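Local coordinates for protein TRAP dicarboxylate transporter, DctP subunit (Anaerococcus prevoti, PDB 4N91) that binds the sugar acid D-glucuronate, in its alpha and beta forms, as the TRAP-type solute-binding protein that probably delivers it to a membrane transporter, at residues L50-E53 and E54-D58; I130-P133 and I134-T138; E252-E256 and E257-V261; G265-V268 and L269-Q273. All coordinates share one frame; numbering follows the deposited sequence.

Contact 1: residues L50-E53 and E54-D58; sequences LAFE and EYVED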
# COMPACT_ATOMS: atom_id res chain seq x y z
N LEU A 50 12.76 8.81 -7.91
CA LEU A 50 13.84 9.66 -8.39
C LEU A 50 14.98 8.76 -8.91
O LEU A 50 15.63 9.09 -9.91
CB LEU A 50 14.37 10.57 -7.28
CG LEU A 50 13.45 11.74 -6.88
CD1 LEU A 50 14.13 12.57 -5.80
CD2 LEU A 50 13.11 12.60 -8.09
N ALA A 51 15.21 7.64 -8.25
CA ALA A 51 16.25 6.70 -8.72
C ALA A 51 15.85 6.07 -10.07
O ALA A 51 16.67 5.92 -10.99
CB ALA A 51 16.50 5.64 -7.68
N PHE A 52 14.58 5.72 -10.18
CA PHE A 52 14.00 5.27 -11.45
C PHE A 52 14.25 6.29 -12.57
O PHE A 52 14.74 5.93 -13.66
CB PHE A 52 12.50 5.05 -11.25
CG PHE A 52 11.71 4.87 -12.53
CD1 PHE A 52 11.78 3.69 -13.24
CD2 PHE A 52 10.89 5.88 -13.00
CE1 PHE A 52 11.05 3.52 -14.43
CE2 PHE A 52 10.16 5.71 -14.18
CZ PHE A 52 10.25 4.54 -14.89
N GLU A 53 13.92 7.56 -12.29
CA GLU A 53 14.09 8.62 -13.27
C GLU A 53 15.54 8.74 -13.69
O GLU A 53 15.87 8.83 -14.88
CB GLU A 53 13.61 9.94 -12.71
CG GLU A 53 13.94 11.14 -13.57
CD GLU A 53 13.35 12.41 -13.02
OE1 GLU A 53 12.60 12.33 -12.03
OE2 GLU A 53 13.64 13.49 -13.59
N GLU A 54 16.44 8.73 -12.72
CA GLU A 54 17.85 8.89 -13.02
C GLU A 54 18.37 7.69 -13.82
O GLU A 54 19.14 7.84 -14.79
CB GLU A 54 18.64 9.06 -11.74
CG GLU A 54 20.11 9.38 -12.00
CD GLU A 54 20.91 9.56 -10.72
OE1 GLU A 54 20.32 9.36 -9.64
OE2 GLU A 54 22.11 9.91 -10.81
N TYR A 55 17.96 6.49 -13.44
CA TYR A 55 18.40 5.29 -14.14
C TYR A 55 17.99 5.36 -15.60
O TYR A 55 18.81 5.14 -16.50
CB TYR A 55 17.85 4.02 -13.50
CG TYR A 55 18.27 2.79 -14.25
CD1 TYR A 55 19.51 2.21 -14.01
CD2 TYR A 55 17.46 2.23 -15.23
CE1 TYR A 55 19.92 1.10 -14.72
CE2 TYR A 55 17.86 1.11 -15.94
CZ TYR A 55 19.10 0.55 -15.68
OH TYR A 55 19.51 -0.55 -16.39
N VAL A 56 16.71 5.63 -15.85
CA VAL A 56 16.20 5.58 -17.21
C VAL A 56 16.78 6.71 -18.05
O VAL A 56 17.19 6.49 -19.18
CB VAL A 56 14.66 5.62 -17.24
CG1 VAL A 56 14.16 5.76 -18.66
CG2 VAL A 56 14.09 4.38 -16.58
N GLU A 57 16.82 7.91 -17.49
CA GLU A 57 17.32 9.05 -18.24
C GLU A 57 18.81 8.94 -18.55
O GLU A 57 19.28 9.44 -19.57
CB GLU A 57 17.00 10.35 -17.50
CG GLU A 57 15.51 10.65 -17.46
CD GLU A 57 15.18 12.00 -16.89
OE1 GLU A 57 16.11 12.73 -16.46
OE2 GLU A 57 13.97 12.34 -16.86
N ASP A 58 19.56 8.27 -17.67
CA ASP A 58 20.97 8.04 -17.93
C ASP A 58 21.17 7.16 -19.16
O ASP A 58 22.15 7.33 -19.89
CB ASP A 58 21.66 7.40 -16.73
CG ASP A 58 21.99 8.41 -15.63
OD1 ASP A 58 21.90 9.63 -15.87
OD2 ASP A 58 22.35 7.97 -14.51
O HOH W 1 15.06 15.10 -15.77

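Contact 2: residues I130-P133 and I134-T138; sequences IVKP and IFEST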
# COMPACT_ATOMS: atom_id res chain seq x y z
N ILE A 130 3.73 -15.96 -8.22
CA ILE A 130 2.61 -15.44 -7.46
C ILE A 130 2.16 -14.08 -8.00
O ILE A 130 0.99 -13.89 -8.24
CB ILE A 130 2.95 -15.31 -5.96
CG1 ILE A 130 3.21 -16.70 -5.37
CG2 ILE A 130 1.80 -14.63 -5.20
CD1 ILE A 130 3.58 -16.73 -3.89
N VAL A 131 3.08 -13.12 -8.15
CA VAL A 131 2.63 -11.75 -8.46
C VAL A 131 2.27 -11.52 -9.93
O VAL A 131 1.38 -10.74 -10.22
CB VAL A 131 3.61 -10.66 -7.96
CG1 VAL A 131 3.73 -10.72 -6.45
CG2 VAL A 131 4.99 -10.80 -8.62
N LYS A 132 2.93 -12.19 -10.87
CA LYS A 132 2.69 -11.86 -12.27
C LYS A 132 1.24 -12.02 -12.73
O LYS A 132 0.72 -11.15 -13.40
CB LYS A 132 3.67 -12.57 -13.20
CG LYS A 132 4.67 -11.59 -13.80
CD LYS A 132 6.08 -12.15 -14.02
CE LYS A 132 6.96 -11.04 -14.62
NZ LYS A 132 8.39 -11.43 -14.84
N PRO A 133 0.58 -13.13 -12.35
CA PRO A 133 -0.84 -13.28 -12.73
C PRO A 133 -1.73 -12.20 -12.13
O PRO A 133 -2.71 -11.79 -12.76
CB PRO A 133 -1.21 -14.65 -12.16
CG PRO A 133 0.05 -15.35 -12.04
CD PRO A 133 1.11 -14.35 -11.73
N ILE A 134 -1.37 -11.74 -10.94
CA ILE A 134 -2.12 -10.69 -10.27
C ILE A 134 -1.86 -9.35 -10.98
O ILE A 134 -2.80 -8.64 -11.35
CB ILE A 134 -1.74 -10.58 -8.79
CG1 ILE A 134 -1.85 -11.93 -8.10
CG2 ILE A 134 -2.61 -9.55 -8.07
CD1 ILE A 134 -3.24 -12.48 -8.06
N PHE A 135 -0.59 -9.05 -11.18
CA PHE A 135 -0.17 -7.78 -11.80
C PHE A 135 -0.73 -7.61 -13.22
O PHE A 135 -0.97 -6.49 -13.67
CB PHE A 135 1.36 -7.68 -11.85
CG PHE A 135 2.02 -7.41 -10.52
CD1 PHE A 135 1.30 -7.39 -9.34
CD2 PHE A 135 3.38 -7.16 -10.47
CE1 PHE A 135 1.94 -7.12 -8.13
CE2 PHE A 135 4.01 -6.91 -9.27
CZ PHE A 135 3.30 -6.88 -8.12
N GLU A 136 -0.95 -8.72 -13.91
CA GLU A 136 -1.44 -8.70 -15.29
C GLU A 136 -2.96 -8.78 -15.41
O GLU A 136 -3.50 -8.73 -16.50
CB GLU A 136 -0.82 -9.85 -16.08
CG GLU A 136 0.68 -9.72 -16.22
CD GLU A 136 1.34 -10.93 -16.84
OE1 GLU A 136 0.63 -11.86 -17.30
OE2 GLU A 136 2.60 -10.96 -16.85
N SER A 137 -3.64 -8.89 -14.28
CA SER A 137 -5.07 -9.16 -14.26
C SER A 137 -5.92 -8.04 -14.85
O SER A 137 -7.02 -8.28 -15.34
CB SER A 137 -5.51 -9.46 -12.82
OG SER A 137 -5.45 -8.30 -12.03
N THR A 138 -5.41 -6.81 -14.82
CA THR A 138 -6.24 -5.67 -15.15
C THR A 138 -5.83 -5.01 -16.48
O THR A 138 -6.18 -3.87 -16.76
CB THR A 138 -6.31 -4.71 -13.95
OG1 THR A 138 -6.46 -5.50 -12.75
CG2 THR A 138 -7.51 -3.81 -14.06

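Contact 3: residues E252-E256 and E257-V261; sequences EGLPE and EDRKV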
# COMPACT_ATOMS: atom_id res chain seq x y z
N GLU A 252 3.38 -1.63 -23.48
CA GLU A 252 3.57 -2.62 -24.55
C GLU A 252 3.94 -1.98 -25.88
O GLU A 252 4.45 -2.65 -26.78
CB GLU A 252 2.34 -3.50 -24.69
CG GLU A 252 2.09 -4.38 -23.46
CD GLU A 252 3.36 -5.10 -22.98
OE1 GLU A 252 4.14 -5.58 -23.83
OE2 GLU A 252 3.57 -5.19 -21.74
N GLY A 253 3.70 -0.68 -25.98
CA GLY A 253 4.08 0.10 -27.15
C GLY A 253 5.55 0.44 -27.21
O GLY A 253 6.06 0.82 -28.26
N LEU A 254 6.26 0.33 -26.09
CA LEU A 254 7.68 0.65 -26.09
C LEU A 254 8.48 -0.27 -27.01
O LEU A 254 8.26 -1.49 -27.03
CB LEU A 254 8.27 0.55 -24.68
CG LEU A 254 7.70 1.53 -23.66
CD1 LEU A 254 8.30 1.22 -22.31
CD2 LEU A 254 8.01 2.96 -24.05
N PRO A 255 9.42 0.30 -27.76
CA PRO A 255 10.37 -0.55 -28.49
C PRO A 255 11.11 -1.48 -27.55
O PRO A 255 11.29 -1.14 -26.37
CB PRO A 255 11.35 0.47 -29.09
CG PRO A 255 10.61 1.72 -29.16
CD PRO A 255 9.69 1.73 -27.96
N GLU A 256 11.58 -2.62 -28.07
CA GLU A 256 12.19 -3.67 -27.25
C GLU A 256 13.26 -3.13 -26.31
O GLU A 256 13.28 -3.46 -25.13
CB GLU A 256 12.83 -4.75 -28.13
CG GLU A 256 13.58 -5.82 -27.33
CD GLU A 256 14.46 -6.73 -28.19
OE1 GLU A 256 14.64 -6.45 -29.39
OE2 GLU A 256 15.00 -7.72 -27.64
N GLU A 257 14.15 -2.31 -26.86
CA GLU A 257 15.32 -1.88 -26.12
C GLU A 257 14.92 -0.89 -25.05
O GLU A 257 15.49 -0.89 -23.96
CB GLU A 257 16.36 -1.27 -27.05
CG GLU A 257 17.22 -2.32 -27.75
CD GLU A 257 18.08 -3.11 -26.77
OE1 GLU A 257 18.91 -2.49 -26.07
OE2 GLU A 257 17.93 -4.36 -26.70
N ASP A 258 13.94 -0.06 -25.37
CA ASP A 258 13.43 0.89 -24.39
C ASP A 258 12.72 0.17 -23.24
O ASP A 258 12.89 0.52 -22.07
CB ASP A 258 12.47 1.87 -25.04
CG ASP A 258 13.15 2.76 -26.05
OD1 ASP A 258 14.31 2.49 -26.38
OD2 ASP A 258 12.52 3.74 -26.50
N ARG A 259 11.91 -0.83 -23.58
CA ARG A 259 11.19 -1.62 -22.59
C ARG A 259 12.17 -2.28 -21.63
O ARG A 259 11.92 -2.36 -20.44
CB ARG A 259 10.35 -2.70 -23.27
CG ARG A 259 9.63 -3.64 -22.31
CD ARG A 259 8.64 -2.87 -21.44
NE ARG A 259 7.97 -3.73 -20.47
CZ ARG A 259 6.93 -4.52 -20.74
NH1 ARG A 259 6.42 -4.55 -21.96
NH2 ARG A 259 6.40 -5.26 -19.78
N LYS A 260 13.30 -2.75 -22.15
CA LYS A 260 14.28 -3.40 -21.29
C LYS A 260 14.81 -2.42 -20.25
O LYS A 260 14.98 -2.76 -19.08
CB LYS A 260 15.40 -4.02 -22.12
CG LYS A 260 14.94 -5.30 -22.79
CD LYS A 260 15.90 -5.77 -23.85
CE LYS A 260 15.57 -7.18 -24.28
NZ LYS A 260 16.24 -7.51 -25.57
N VAL A 261 15.04 -1.18 -20.67
CA VAL A 261 15.55 -0.16 -19.77
C VAL A 261 14.49 0.21 -18.73
O VAL A 261 14.79 0.31 -17.54
CB VAL A 261 16.03 1.09 -20.51
CG1 VAL A 261 16.37 2.19 -19.54
CG2 VAL A 261 17.25 0.73 -21.41
O HOH W 2 3.81 -6.95 -19.96
O HOH W 3 7.30 -3.29 -24.75

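Contact 4: residues G265-V268 and L269-Q273; sequences GFKV and LNEVQ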
# COMPACT_ATOMS: atom_id res chain seq x y z
N GLY A 265 14.67 -0.25 -14.74
CA GLY A 265 14.33 0.86 -13.88
C GLY A 265 13.33 0.51 -12.81
O GLY A 265 13.44 0.99 -11.69
N PHE A 266 12.32 -0.30 -13.15
CA PHE A 266 11.33 -0.71 -12.16
C PHE A 266 11.99 -1.54 -11.06
O PHE A 266 11.57 -1.49 -9.90
CB PHE A 266 10.23 -1.53 -12.83
CG PHE A 266 9.41 -0.77 -13.84
CD1 PHE A 266 9.07 0.56 -13.66
CD2 PHE A 266 8.96 -1.42 -14.99
CE1 PHE A 266 8.29 1.23 -14.60
CE2 PHE A 266 8.18 -0.74 -15.93
CZ PHE A 266 7.88 0.58 -15.74
N LYS A 267 12.99 -2.34 -11.41
CA LYS A 267 13.71 -3.14 -10.43
C LYS A 267 14.50 -2.22 -9.52
O LYS A 267 14.54 -2.41 -8.31
CB LYS A 267 14.65 -4.12 -11.11
CG LYS A 267 15.28 -5.08 -10.13
CD LYS A 267 16.23 -6.06 -10.84
CE LYS A 267 15.59 -6.75 -12.04
NZ LYS A 267 16.57 -7.62 -12.76
N VAL A 268 15.14 -1.22 -10.10
CA VAL A 268 15.87 -0.23 -9.29
C VAL A 268 14.93 0.49 -8.33
O VAL A 268 15.26 0.72 -7.16
CB VAL A 268 16.60 0.80 -10.19
CG1 VAL A 268 17.15 1.96 -9.36
CG2 VAL A 268 17.73 0.11 -10.93
N LEU A 269 13.76 0.87 -8.84
CA LEU A 269 12.71 1.50 -8.03
C LEU A 269 12.38 0.65 -6.81
O LEU A 269 12.37 1.11 -5.67
CB LEU A 269 11.48 1.67 -8.91
CG LEU A 269 10.17 2.01 -8.22
CD1 LEU A 269 10.28 3.25 -7.36
CD2 LEU A 269 9.09 2.19 -9.31
N ASN A 270 12.11 -0.63 -7.06
CA ASN A 270 11.80 -1.57 -5.99
C ASN A 270 12.94 -1.61 -4.97
O ASN A 270 12.73 -1.53 -3.76
CB ASN A 270 11.53 -2.95 -6.59
CG ASN A 270 11.36 -4.03 -5.55
OD1 ASN A 270 12.31 -4.73 -5.21
ND2 ASN A 270 10.15 -4.19 -5.06
N GLU A 271 14.16 -1.76 -5.45
CA GLU A 271 15.32 -1.90 -4.57
C GLU A 271 15.60 -0.66 -3.73
O GLU A 271 15.83 -0.76 -2.53
CB GLU A 271 16.55 -2.25 -5.39
CG GLU A 271 16.44 -3.66 -6.00
CD GLU A 271 17.39 -3.89 -7.13
OE1 GLU A 271 17.96 -2.92 -7.66
OE2 GLU A 271 17.62 -5.08 -7.48
N VAL A 272 15.55 0.51 -4.36
CA VAL A 272 15.86 1.75 -3.66
C VAL A 272 14.76 2.10 -2.68
O VAL A 272 15.04 2.43 -1.53
CB VAL A 272 16.09 2.91 -4.65
CG1 VAL A 272 16.20 4.22 -3.92
CG2 VAL A 272 17.36 2.64 -5.47
N GLN A 273 13.50 1.95 -3.09
CA GLN A 273 12.39 2.18 -2.17
C GLN A 273 12.45 1.29 -0.94
O GLN A 273 12.24 1.76 0.18
CB GLN A 273 11.06 1.99 -2.88
CG GLN A 273 9.90 2.54 -2.10
CD GLN A 273 9.31 1.59 -1.10
OE1 GLN A 273 9.64 0.40 -1.06
NE2 GLN A 273 8.38 2.11 -0.28

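Contact 1: residues L50-E53 and E54-D58
Phe52 and Val56 lie side by side one turn apart on helix 44-60, the helix of a beta-alpha-beta unit whose strands are 31-36 and 64-69. Theirs is the tight side of this turn. Val56 CG2 comes over a face of the Phe52 ring as a CH-pi contact, 4.2 Å from the centroid and 27° off the ring normal, with its nearest ring atom, Phe52 CE1, at 3.8 Å. With Val56 CG1 anti to the backbone N (chi1 172°), CG2 is left beside that N and leans back toward the preceding turn. Phe52 and Val56 both reach Ile66 on strand 64-69 and Phe262 on helix 256-290, and the Phe52 ring also meets that of Phe266, the two planes almost parallel.

The solvent side belongs to Leu50 and Glu54, both exposed: Glu54 runs out extended, and its CB lies 3.5 Å from Leu50 O. Between these extremes, Glu53 and Glu57 make a looser, partly exposed pair. Both chains are extended, and their carboxylates approach with planes 64° apart, leaving Glu53 OE2 and Glu57 OE2 3.5 Å from each other. That closeness probably makes it harder for both to be charged at once, and Asp65 brings a further acid close to Glu57. Glu57 OE2 accepts from Ile66 N, the backbone of strand 64-69, which fixes that end of the side chain. Beneath all this runs regular alpha-helical bonding, from Glu54 N to Leu50 O through to Glu57 N to Glu53 O. A water bridges the two acids, 3.1 Å from Glu53 OE2 and 2.7 Å from Glu57 OE1.

Contact 2: residues I130-P133 and I134-T138
Val131 with Phe135, and Lys132 with Glu136, make a local turn-to-turn contact in helix 128-135, a short, proline-kinked helix of the family 7 solute-binding fold. Backbone hydrogen bonding between Phe135 and Gly145 ties its end to strand 143-149. The kink comes from Pro133, whose N has no hydrogen to give to the turn before. Nearby Ile130 O is also left buried with no partner in the model; Ile134 CG1 lies 3.5 Å from Ile130 O. One good bond follows, Phe135 N to Val131 O at 2.8 Å and nearly straight, before the helix ends.

The packed core is an aromatic face laid over a valine. Val131 CB sits 3.9 Å from the Phe135 ring centroid and only 14° off the normal, a CH-pi contact, while Val131 CG2 reaches out near Phe135 CE2. Lys132 and Glu136 meet through carbon rather than charge: Glu136 OE2 lies 3.7 Å from Lys132 CG, but 6.1 Å separates it from Lys132 NZ. On the buried side, Ile130 and Ile134 pack on helix 322-334, against Tyr331 and Phe324 respectively, and Val131 touches Met125 of helix 118-125.

Ile134 O takes two donors from one residue, Ser137 N and Ser137 OG. With OG turned between its own backbone N and carbonyl carbon (chi1 69°), Ser137 OG donates to Ile134 O at 2.8 Å, in the carbonyl plane.

Contact 3: residues E252-E256 and E257-V261
Arg259 reaches back from the first turn of helix 256-290 to Glu252 on helix 248-253, across a link in which Pro255 takes the N-cap position. Its CB lies over the Pro255 and Glu256 carbonyls and 4.1 Å from Leu254 CB. CG leaves anti to the backbone N (chi1 176°), the chain bends at chi2 (62°), and CD passes Leu254 CD1, the two side chains crossing at about a right angle. NE turns to a salt bridge with Asp263, one turn on. NH1 meets both carboxylate oxygens, 2.9 Å to Glu252 OE2 and 3.1 Å to Glu252 OE1; both bonds are weak in angle, the carboxylate plane standing 71° from the guanidinium. A water in the guanidinium plane joins NH1 to Leu254 O, and a second joins NH2 to Glu252 OE2.

Farther round, Lys260 lies alongside Glu256 in a salt bridge; the modelled NZ to OE2 separation is too short to trust in detail. Arg259 N donates to Pro255 O at 2.9 Å. Asp258, beside the Pro255 ring, turns its OD2 to Tyr64 and Lys63. Asp258 also touches Leu60, and with Val261 against Tyr55 this surface corner packs on helix 44-60 and the start of strand 64-69.

Contact 4: residues G265-V268 and L269-Q273
Val268 and Val272, and beside them Lys267 and Glu271, pair one turn apart on helix 256-290, the very long helix of the TRAP solute-binding fold. Backbone bonds come first. Four consecutive i to i+4 bonds run from Leu269 N to Gly265 O through to Val272 N to Val268 O, the last being 2.8 Å long, so the alpha-helix is regular here.

Apolar contact is made by the valines, which point the same way, Val268 CG1 lying 4.0 Å from Val272 CG2. Each valine has CG1 anti to its backbone N (Val272 chi1 171°), and this leaves Val272 CG2 beside the N, facing back along the helix, 3.3 Å from Val268 O. Val272 also touches Ala51 of helix 44-60. Leu269, a step round the helix with its CB 3.3 Å from Phe266 O, packs on Leu149 of strand 143-149 and Leu49 of helix 44-60. Its side chain is about 12 Å from the bound glucuronate, too far for ligand contact.

The polar side chains divide by burial. Buried Asn270 sends ND2 to Trp148 O and OD1 to Arg274, and Gln273 gives NE2 to Asp150 O, which pins the helix to the strand 143-149 region. Lys267 and Glu271 lie at the surface and run side by side, yet they form no ion pair, since NZ and OE2 are 6.0 Å apart. What touches is the aliphatic part: Glu271 OE2 rests 3.5 Å from Lys267 CG, and Glu271 CG, anti to its carbonyl carbon, lies 3.2 Å from Lys267 O.

From the N terminus, contact 1 comes first, on the helix joining strands 31-36 and 64-69. Contact 2 follows on helix 128-135, just before strand 143-149. Contact 3 joins the end of helix 248-253 to the start of helix 256-290, and contact 4 lies farther along that helix. All are local turns, so none closes a long loop, and none nests in or crosses another. In space contacts 1 and 4 pack directly: Ala51 CB lies 3.8 Å from Val272 CG2, and Tyr55 CD2 lies against Gly265. Tyr55 also reaches contact 3 at Val261; the two helices run antiparallel here. Contact 2 stands apart, its nearest atoms about 7 Å from contact 3.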